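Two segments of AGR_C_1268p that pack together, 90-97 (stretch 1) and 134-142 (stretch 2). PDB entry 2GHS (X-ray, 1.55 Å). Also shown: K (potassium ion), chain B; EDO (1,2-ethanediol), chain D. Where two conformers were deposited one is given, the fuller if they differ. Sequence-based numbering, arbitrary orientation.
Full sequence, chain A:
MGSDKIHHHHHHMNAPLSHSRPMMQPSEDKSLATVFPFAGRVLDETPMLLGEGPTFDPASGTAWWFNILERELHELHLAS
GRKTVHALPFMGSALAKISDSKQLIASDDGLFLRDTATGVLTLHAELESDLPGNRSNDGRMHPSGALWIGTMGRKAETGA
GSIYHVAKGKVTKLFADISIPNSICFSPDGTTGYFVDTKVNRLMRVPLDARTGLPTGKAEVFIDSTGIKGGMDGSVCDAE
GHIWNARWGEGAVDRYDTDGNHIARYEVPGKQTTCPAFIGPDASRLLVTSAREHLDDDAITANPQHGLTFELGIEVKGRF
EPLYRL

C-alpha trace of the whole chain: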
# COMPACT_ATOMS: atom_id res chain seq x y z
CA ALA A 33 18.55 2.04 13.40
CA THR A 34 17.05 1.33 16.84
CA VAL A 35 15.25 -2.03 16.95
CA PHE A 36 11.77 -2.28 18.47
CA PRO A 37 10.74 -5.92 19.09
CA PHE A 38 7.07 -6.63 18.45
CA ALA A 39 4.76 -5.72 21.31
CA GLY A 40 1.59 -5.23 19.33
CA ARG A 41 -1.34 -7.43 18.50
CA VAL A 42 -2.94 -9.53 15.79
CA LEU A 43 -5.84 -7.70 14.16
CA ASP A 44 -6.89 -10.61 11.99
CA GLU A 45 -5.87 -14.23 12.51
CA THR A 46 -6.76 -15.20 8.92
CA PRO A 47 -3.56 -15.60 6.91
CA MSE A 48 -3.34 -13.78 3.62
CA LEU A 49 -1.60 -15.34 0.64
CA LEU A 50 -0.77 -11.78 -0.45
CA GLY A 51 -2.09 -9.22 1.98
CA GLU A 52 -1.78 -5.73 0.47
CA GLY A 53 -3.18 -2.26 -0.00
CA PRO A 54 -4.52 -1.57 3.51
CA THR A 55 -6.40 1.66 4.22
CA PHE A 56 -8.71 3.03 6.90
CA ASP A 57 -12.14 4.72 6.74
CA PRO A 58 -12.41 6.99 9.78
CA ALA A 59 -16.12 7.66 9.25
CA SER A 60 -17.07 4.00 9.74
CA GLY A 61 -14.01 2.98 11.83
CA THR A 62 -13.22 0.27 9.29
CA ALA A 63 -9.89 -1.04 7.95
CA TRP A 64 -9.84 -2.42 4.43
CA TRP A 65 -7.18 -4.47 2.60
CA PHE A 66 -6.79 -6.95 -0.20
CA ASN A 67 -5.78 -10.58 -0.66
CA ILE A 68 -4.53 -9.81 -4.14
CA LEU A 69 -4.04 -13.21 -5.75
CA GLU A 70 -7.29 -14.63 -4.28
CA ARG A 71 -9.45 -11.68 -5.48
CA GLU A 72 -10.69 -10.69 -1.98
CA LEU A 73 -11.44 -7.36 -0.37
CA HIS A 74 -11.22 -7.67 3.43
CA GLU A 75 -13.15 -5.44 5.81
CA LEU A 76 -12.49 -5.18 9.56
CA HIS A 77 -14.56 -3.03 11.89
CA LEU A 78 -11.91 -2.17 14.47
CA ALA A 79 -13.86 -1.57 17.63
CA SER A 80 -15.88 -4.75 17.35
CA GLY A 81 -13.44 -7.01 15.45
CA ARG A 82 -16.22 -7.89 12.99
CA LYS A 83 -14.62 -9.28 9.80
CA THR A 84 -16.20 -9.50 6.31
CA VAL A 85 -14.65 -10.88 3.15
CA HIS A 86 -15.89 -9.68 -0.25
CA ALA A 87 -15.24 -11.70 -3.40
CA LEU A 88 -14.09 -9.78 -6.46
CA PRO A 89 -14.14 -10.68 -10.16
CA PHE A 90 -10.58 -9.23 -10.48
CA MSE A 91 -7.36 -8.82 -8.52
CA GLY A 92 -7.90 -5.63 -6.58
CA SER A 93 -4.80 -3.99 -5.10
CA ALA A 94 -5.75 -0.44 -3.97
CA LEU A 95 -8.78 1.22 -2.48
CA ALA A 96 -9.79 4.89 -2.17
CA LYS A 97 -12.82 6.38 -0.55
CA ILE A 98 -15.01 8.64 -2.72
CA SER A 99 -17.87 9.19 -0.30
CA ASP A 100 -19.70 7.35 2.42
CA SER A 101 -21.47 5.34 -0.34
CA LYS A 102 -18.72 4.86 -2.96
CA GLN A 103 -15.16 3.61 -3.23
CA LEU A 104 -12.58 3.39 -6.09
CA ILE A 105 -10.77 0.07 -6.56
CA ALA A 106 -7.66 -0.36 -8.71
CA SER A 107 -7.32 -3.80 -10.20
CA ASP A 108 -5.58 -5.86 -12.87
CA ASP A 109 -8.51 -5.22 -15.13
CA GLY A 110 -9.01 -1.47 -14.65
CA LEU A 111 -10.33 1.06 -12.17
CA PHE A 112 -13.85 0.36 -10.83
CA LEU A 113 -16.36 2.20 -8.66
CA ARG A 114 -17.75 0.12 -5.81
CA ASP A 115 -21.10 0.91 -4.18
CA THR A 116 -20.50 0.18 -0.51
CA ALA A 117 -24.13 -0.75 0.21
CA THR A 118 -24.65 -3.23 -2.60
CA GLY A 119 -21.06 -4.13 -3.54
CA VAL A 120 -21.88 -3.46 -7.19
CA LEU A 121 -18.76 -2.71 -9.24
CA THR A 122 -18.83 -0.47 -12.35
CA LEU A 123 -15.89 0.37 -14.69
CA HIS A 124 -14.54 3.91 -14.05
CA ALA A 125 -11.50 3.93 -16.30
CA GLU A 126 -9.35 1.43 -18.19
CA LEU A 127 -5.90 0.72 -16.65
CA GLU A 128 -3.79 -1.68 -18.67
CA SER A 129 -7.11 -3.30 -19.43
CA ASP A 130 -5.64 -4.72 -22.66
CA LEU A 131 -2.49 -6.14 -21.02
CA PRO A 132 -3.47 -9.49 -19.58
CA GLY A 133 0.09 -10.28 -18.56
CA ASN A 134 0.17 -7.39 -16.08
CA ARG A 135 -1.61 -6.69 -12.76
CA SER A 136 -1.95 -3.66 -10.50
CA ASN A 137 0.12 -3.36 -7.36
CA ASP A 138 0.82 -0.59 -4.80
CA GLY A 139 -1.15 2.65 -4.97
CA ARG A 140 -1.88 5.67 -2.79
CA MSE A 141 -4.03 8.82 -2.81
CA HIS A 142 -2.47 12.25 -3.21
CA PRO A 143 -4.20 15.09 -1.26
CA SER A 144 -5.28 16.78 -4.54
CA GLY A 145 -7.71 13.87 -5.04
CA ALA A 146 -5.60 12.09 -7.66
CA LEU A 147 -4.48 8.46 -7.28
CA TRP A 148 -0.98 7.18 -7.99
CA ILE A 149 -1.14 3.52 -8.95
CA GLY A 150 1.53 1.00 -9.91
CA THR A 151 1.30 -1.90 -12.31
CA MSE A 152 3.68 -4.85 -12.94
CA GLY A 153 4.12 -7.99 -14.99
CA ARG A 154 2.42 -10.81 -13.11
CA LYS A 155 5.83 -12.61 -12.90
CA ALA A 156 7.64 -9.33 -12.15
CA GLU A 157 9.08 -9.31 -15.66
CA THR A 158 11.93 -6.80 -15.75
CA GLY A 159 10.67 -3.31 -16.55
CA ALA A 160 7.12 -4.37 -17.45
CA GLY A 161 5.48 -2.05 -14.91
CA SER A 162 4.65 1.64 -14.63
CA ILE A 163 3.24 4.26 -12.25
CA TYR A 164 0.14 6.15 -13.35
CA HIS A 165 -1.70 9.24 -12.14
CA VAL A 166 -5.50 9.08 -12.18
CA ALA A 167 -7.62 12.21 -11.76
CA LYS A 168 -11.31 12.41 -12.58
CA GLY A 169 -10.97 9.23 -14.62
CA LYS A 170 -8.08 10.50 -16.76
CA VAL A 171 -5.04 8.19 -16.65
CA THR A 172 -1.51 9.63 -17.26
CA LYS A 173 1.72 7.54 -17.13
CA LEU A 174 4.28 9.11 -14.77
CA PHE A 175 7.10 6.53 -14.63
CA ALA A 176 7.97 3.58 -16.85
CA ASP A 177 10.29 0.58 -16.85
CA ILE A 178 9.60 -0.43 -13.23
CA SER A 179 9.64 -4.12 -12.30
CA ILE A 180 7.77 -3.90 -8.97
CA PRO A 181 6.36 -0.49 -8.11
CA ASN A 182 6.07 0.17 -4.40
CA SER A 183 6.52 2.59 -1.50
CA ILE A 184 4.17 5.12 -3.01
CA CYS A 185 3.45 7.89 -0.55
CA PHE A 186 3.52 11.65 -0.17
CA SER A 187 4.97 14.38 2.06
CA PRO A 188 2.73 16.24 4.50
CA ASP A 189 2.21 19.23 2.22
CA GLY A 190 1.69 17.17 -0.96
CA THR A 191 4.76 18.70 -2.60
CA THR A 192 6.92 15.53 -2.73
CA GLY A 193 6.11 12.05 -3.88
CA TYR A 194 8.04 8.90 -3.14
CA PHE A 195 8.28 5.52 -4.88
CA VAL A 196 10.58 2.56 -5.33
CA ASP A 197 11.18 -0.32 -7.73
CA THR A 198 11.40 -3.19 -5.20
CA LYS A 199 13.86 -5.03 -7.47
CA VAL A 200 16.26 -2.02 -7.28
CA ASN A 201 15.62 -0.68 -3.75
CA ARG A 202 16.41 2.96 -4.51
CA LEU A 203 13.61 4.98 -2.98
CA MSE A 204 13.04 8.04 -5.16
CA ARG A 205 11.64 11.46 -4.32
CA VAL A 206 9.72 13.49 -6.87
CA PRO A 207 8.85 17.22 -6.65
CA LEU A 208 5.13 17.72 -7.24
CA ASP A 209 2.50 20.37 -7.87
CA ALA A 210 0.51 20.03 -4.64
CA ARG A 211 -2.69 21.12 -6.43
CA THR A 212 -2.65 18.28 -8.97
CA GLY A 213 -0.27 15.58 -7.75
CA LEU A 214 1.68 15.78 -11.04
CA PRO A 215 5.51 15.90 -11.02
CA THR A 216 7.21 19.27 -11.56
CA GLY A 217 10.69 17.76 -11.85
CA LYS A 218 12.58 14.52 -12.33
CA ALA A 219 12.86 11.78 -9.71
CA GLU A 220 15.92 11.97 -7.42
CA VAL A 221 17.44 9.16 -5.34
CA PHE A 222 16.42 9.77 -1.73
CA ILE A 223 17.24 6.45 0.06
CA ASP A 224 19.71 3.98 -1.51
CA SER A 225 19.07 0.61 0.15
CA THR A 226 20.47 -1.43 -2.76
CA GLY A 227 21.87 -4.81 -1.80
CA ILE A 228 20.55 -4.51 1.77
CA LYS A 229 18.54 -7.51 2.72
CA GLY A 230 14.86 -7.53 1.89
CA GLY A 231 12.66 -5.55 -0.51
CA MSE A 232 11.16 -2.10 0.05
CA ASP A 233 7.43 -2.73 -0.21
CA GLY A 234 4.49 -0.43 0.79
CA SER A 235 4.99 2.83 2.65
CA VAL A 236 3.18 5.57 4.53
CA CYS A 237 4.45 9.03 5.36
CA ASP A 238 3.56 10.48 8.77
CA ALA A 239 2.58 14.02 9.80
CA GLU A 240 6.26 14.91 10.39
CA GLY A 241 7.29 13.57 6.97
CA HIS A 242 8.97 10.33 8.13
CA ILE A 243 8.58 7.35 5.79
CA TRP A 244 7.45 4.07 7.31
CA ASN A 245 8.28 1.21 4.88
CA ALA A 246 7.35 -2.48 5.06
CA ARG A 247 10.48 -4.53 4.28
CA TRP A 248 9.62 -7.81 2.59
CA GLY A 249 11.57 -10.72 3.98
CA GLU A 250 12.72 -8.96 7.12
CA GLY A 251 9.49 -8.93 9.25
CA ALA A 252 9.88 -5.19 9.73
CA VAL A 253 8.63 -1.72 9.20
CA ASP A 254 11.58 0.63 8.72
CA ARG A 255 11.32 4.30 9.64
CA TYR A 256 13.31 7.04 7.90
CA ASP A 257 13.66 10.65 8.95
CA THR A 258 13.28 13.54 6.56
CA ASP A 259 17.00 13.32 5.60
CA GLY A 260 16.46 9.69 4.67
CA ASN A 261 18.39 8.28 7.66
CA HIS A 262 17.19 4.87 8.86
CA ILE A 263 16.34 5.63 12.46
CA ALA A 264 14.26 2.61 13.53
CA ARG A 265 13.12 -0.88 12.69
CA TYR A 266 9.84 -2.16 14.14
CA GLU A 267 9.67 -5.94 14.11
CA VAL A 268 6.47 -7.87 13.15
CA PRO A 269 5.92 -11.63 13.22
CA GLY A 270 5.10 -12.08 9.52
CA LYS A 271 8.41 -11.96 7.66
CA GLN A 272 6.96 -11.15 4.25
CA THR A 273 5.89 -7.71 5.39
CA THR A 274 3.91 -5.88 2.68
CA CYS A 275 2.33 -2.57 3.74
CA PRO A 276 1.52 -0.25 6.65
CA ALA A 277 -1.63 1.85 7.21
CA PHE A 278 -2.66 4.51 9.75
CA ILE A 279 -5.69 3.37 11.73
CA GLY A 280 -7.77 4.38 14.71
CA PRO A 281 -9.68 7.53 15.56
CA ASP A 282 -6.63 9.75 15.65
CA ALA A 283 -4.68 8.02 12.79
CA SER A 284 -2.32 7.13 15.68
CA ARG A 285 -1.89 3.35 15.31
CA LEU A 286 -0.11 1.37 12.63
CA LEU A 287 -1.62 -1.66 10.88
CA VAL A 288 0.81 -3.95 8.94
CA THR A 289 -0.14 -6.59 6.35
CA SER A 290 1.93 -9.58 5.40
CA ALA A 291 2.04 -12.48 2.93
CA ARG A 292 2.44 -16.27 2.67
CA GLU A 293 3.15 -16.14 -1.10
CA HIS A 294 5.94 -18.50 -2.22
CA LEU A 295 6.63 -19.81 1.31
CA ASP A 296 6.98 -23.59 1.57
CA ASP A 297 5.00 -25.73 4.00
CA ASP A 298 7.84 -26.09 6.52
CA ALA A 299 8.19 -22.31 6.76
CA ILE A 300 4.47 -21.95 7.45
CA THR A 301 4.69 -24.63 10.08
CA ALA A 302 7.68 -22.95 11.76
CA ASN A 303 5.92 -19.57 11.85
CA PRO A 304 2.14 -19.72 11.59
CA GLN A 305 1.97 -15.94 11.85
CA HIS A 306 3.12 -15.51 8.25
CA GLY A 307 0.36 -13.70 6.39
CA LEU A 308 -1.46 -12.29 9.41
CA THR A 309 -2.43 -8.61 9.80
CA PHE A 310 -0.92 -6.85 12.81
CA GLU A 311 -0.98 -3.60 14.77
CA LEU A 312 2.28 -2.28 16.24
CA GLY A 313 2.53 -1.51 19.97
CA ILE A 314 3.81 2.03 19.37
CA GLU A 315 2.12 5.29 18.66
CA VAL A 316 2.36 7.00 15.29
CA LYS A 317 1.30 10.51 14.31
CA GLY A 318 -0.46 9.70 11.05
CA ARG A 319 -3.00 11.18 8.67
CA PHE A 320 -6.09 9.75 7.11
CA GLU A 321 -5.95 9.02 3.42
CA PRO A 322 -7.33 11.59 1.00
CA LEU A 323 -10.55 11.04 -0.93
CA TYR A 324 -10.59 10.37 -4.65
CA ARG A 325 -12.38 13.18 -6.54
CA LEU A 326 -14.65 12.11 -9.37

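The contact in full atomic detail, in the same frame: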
# COMPACT_ATOMS: atom_id res chain seq x y z
N PHE A 90 -11.87 -9.67 -10.01
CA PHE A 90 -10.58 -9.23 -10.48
C PHE A 90 -9.63 -9.18 -9.29
O PHE A 90 -10.06 -9.38 -8.12
CB PHE A 90 -10.67 -7.89 -11.23
CG PHE A 90 -11.47 -6.82 -10.52
CD1 PHE A 90 -11.19 -6.45 -9.23
CD2 PHE A 90 -12.53 -6.20 -11.17
CE1 PHE A 90 -11.93 -5.44 -8.57
CE2 PHE A 90 -13.26 -5.22 -10.54
CZ PHE A 90 -12.98 -4.85 -9.23
N MSE A 91 -8.35 -8.93 -9.57
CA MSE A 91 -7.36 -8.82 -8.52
C MSE A 91 -7.27 -7.37 -8.11
O MSE A 91 -6.56 -6.58 -8.73
CB MSE A 91 -5.98 -9.38 -8.96
CG MSE A 91 -6.01 -10.84 -9.22
SE MSE A 91 -4.17 -11.44 -9.58
CE MSE A 91 -4.45 -13.23 -9.84
N GLY A 92 -8.01 -7.00 -7.09
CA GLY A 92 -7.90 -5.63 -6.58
C GLY A 92 -6.61 -5.48 -5.81
O GLY A 92 -6.22 -6.40 -5.10
N SER A 93 -5.98 -4.30 -5.90
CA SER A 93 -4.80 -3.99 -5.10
C SER A 93 -4.76 -2.66 -4.38
O SER A 93 -3.87 -2.48 -3.54
CB SER A 93 -3.56 -4.09 -5.95
OG SER A 93 -3.58 -3.06 -6.94
N ALA A 94 -5.69 -1.74 -4.68
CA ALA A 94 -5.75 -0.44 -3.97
C ALA A 94 -7.16 0.03 -3.87
O ALA A 94 -7.97 -0.23 -4.75
CB ALA A 94 -4.93 0.62 -4.63
N LEU A 95 -7.44 0.73 -2.77
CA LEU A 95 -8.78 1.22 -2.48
C LEU A 95 -8.72 2.70 -2.06
O LEU A 95 -7.90 3.05 -1.22
CB LEU A 95 -9.41 0.41 -1.34
CG LEU A 95 -10.87 0.60 -0.96
CD1 LEU A 95 -11.80 -0.04 -1.99
CD2 LEU A 95 -11.19 0.03 0.43
N ALA A 96 -9.65 3.50 -2.58
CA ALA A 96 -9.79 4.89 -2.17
C ALA A 96 -11.24 5.15 -1.87
O ALA A 96 -12.14 4.67 -2.57
CB ALA A 96 -9.30 5.83 -3.21
N LYS A 97 -11.48 5.93 -0.83
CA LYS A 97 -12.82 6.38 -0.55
C LYS A 97 -13.18 7.53 -1.47
O LYS A 97 -12.37 8.43 -1.65
CB LYS A 97 -12.94 6.82 0.92
CG LYS A 97 -14.32 7.30 1.37
CD LYS A 97 -14.40 7.50 2.89
CE LYS A 97 -15.74 7.93 3.31
NZ LYS A 97 -15.86 8.05 4.81
N ASN A 134 -0.14 -8.28 -17.16
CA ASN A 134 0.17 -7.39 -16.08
C ASN A 134 -0.95 -7.35 -15.04
O ASN A 134 -2.13 -7.61 -15.37
CB ASN A 134 0.40 -5.94 -16.59
CG ASN A 134 1.83 -5.68 -17.09
OD1 ASN A 134 2.55 -6.60 -17.53
ND2 ASN A 134 2.25 -4.42 -17.00
N ARG A 135 -0.62 -6.95 -13.82
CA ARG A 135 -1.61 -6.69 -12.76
C ARG A 135 -1.27 -5.36 -12.08
O ARG A 135 -0.17 -4.80 -12.28
CB ARG A 135 -1.65 -7.83 -11.74
CG ARG A 135 -0.37 -8.07 -10.91
CD ARG A 135 -0.75 -8.96 -9.78
NE ARG A 135 0.35 -9.29 -8.90
CZ ARG A 135 0.79 -8.57 -7.87
NH1 ARG A 135 0.29 -7.38 -7.56
NH2 ARG A 135 1.80 -9.06 -7.13
N SER A 136 -2.23 -4.83 -11.34
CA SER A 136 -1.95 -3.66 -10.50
C SER A 136 -1.25 -4.06 -9.22
O SER A 136 -1.38 -5.18 -8.75
CB SER A 136 -3.21 -2.82 -10.18
OG SER A 136 -4.19 -3.60 -9.50
N ASN A 137 -0.56 -3.11 -8.62
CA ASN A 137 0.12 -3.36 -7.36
C ASN A 137 -0.16 -2.18 -6.41
O ASN A 137 -1.30 -1.74 -6.24
CB ASN A 137 1.63 -3.67 -7.60
CG ASN A 137 2.28 -4.38 -6.40
OD1 ASN A 137 1.71 -5.35 -5.91
ND2 ASN A 137 3.47 -3.90 -5.93
N ASP A 138 0.88 -1.65 -5.81
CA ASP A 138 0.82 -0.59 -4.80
C ASP A 138 0.16 0.68 -5.35
O ASP A 138 0.40 1.07 -6.48
CB ASP A 138 2.26 -0.26 -4.45
CG ASP A 138 2.37 0.75 -3.34
OD1 ASP A 138 1.67 0.62 -2.30
OD2 ASP A 138 3.19 1.69 -3.51
N GLY A 139 -0.63 1.35 -4.54
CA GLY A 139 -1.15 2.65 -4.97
C GLY A 139 -1.44 3.48 -3.75
O GLY A 139 -1.54 2.95 -2.64
N ARG A 140 -1.53 4.80 -3.91
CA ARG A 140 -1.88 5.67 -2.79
C ARG A 140 -2.48 6.98 -3.30
O ARG A 140 -2.09 7.45 -4.35
CB ARG A 140 -0.67 5.94 -1.88
CG ARG A 140 -1.11 6.49 -0.49
CD ARG A 140 -0.06 6.45 0.56
NE ARG A 140 0.47 5.10 0.73
CZ ARG A 140 -0.17 4.15 1.38
NH1 ARG A 140 -1.33 4.40 1.94
NH2 ARG A 140 0.35 2.92 1.45
N MSE A 141 -3.39 7.55 -2.52
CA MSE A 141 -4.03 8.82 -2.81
C MSE A 141 -3.16 10.02 -2.46
O MSE A 141 -2.61 10.11 -1.35
CB MSE A 141 -5.36 8.92 -2.05
CG MSE A 141 -6.46 8.00 -2.54
SE MSE A 141 -6.92 8.41 -4.38
CE MSE A 141 -7.09 10.33 -4.20
N HIS A 142 -3.10 10.97 -3.39
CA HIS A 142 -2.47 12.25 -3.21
C HIS A 142 -3.56 13.21 -2.67
O HIS A 142 -4.73 13.10 -3.04
CB HIS A 142 -1.88 12.73 -4.55
CG HIS A 142 -1.18 14.04 -4.45
ND1 HIS A 142 -1.82 15.23 -4.54
CD2 HIS A 142 0.11 14.33 -4.17
CE1 HIS A 142 -0.98 16.22 -4.34
NE2 HIS A 142 0.22 15.70 -4.11
K K B . -3.79 -5.94 -16.83
C1 EDO D . 4.36 -7.52 -4.83
O1 EDO D . 2.94 -7.66 -4.86
C2 EDO D . 4.72 -6.84 -3.50
O2 EDO D . 4.13 -5.52 -3.42
O HOH W 1 -3.73 -6.74 -9.30
O HOH W 2 -2.30 -0.21 -2.71
O HOH W 3 -2.24 -4.30 -15.15

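Strands 92-97 and 134-141 run nearly side by side in the same direction, their N-to-C axes 22° apart and 5.8 Å from each other at closest approach. No backbone-to-backbone hydrogen bond joins them; side chains, a few backbone atoms and two waters make the contact, which buries a modest 320 Å².

Asn134 opens stretch 2 without reaching stretch 1. Its contribution is a backbone carbonyl: Asn134 O lies 2.8 Å from the potassium ion K, which water 3 and atoms elsewhere in the structure also bind. A carbonyl oxygen, partly negative, suits such an ion.

Arg135 points its CA-to-CB bond toward stretch 1, and its aliphatic part meets the selenomethionine Met91, with Arg135 CD 4.2 Å from Met91 SE. A long side chain serves two purposes here: Arg135 CD packs against the large, polarisable selenium, while the charged end is carried on to polar partners. Arg135 NH1 donates to Ser136 O and to Asn137 OD1, both at 3.0 Å, and Arg135 NH2 donates to O1 of the ethanediol EDO at 2.9 Å with an almost straight angle of 175°. The ethanediol, probably from the crystallisation liquor, sits at the edge of the guanidinium, near its plane, where the N-H bonds point.

Ser136 begins the polar centre of the contact. Its side chain, in the p rotamer, brings Ser136 OG to 2.7 Å from Ser93 OG in a hydrogen bond between hydroxyls. Serine suits both positions because its short side chain places a group able to donate and accept close to the backbone. Water 1 adds a bridge, donating to Met91 O and to Ser136 O, each 2.9 Å from the water oxygen.

At Asn137 the backbone faces the partner while its CA-to-CB bond points away from it. Ser93 OG donates to Asn137 O at 2.7 Å, so one serine hydroxyl ties stretch 1 to two successive residues of stretch 2. The Asn137 amide bonds to the ethanediol and to Arg135: Asn137 OD1 accepts from EDO O1 at 2.8 Å as well as from the arginine, and Asn137 ND2 donates to EDO O2 at 3.1 Å. Carrying both an acceptor and a donor, the amide can hold both hydroxyls of the diol.

Asp138 also points away and makes no contact across the gap. Gly139 then lets the backbones come close, its CA 4.3 Å from Ala94 CB. A CB built at ideal geometry on the glycine would lie only 3.4 Å from Ala94 CB, a tight fit, so the absence of a side chain matters here. Water 2 also lies between the strands, accepting from Gly139 N at 2.9 Å, with its oxygen 2.9 Å from Ser93 O.

Arg140 points away, and the selenomethionine Met141 toward, closing the contact with an apolar touch: Met141 CG lies 3.6 Å from Ala96 CB. The flexible chain, with all three chi angles in m, folds compactly beside the small alanine methyl.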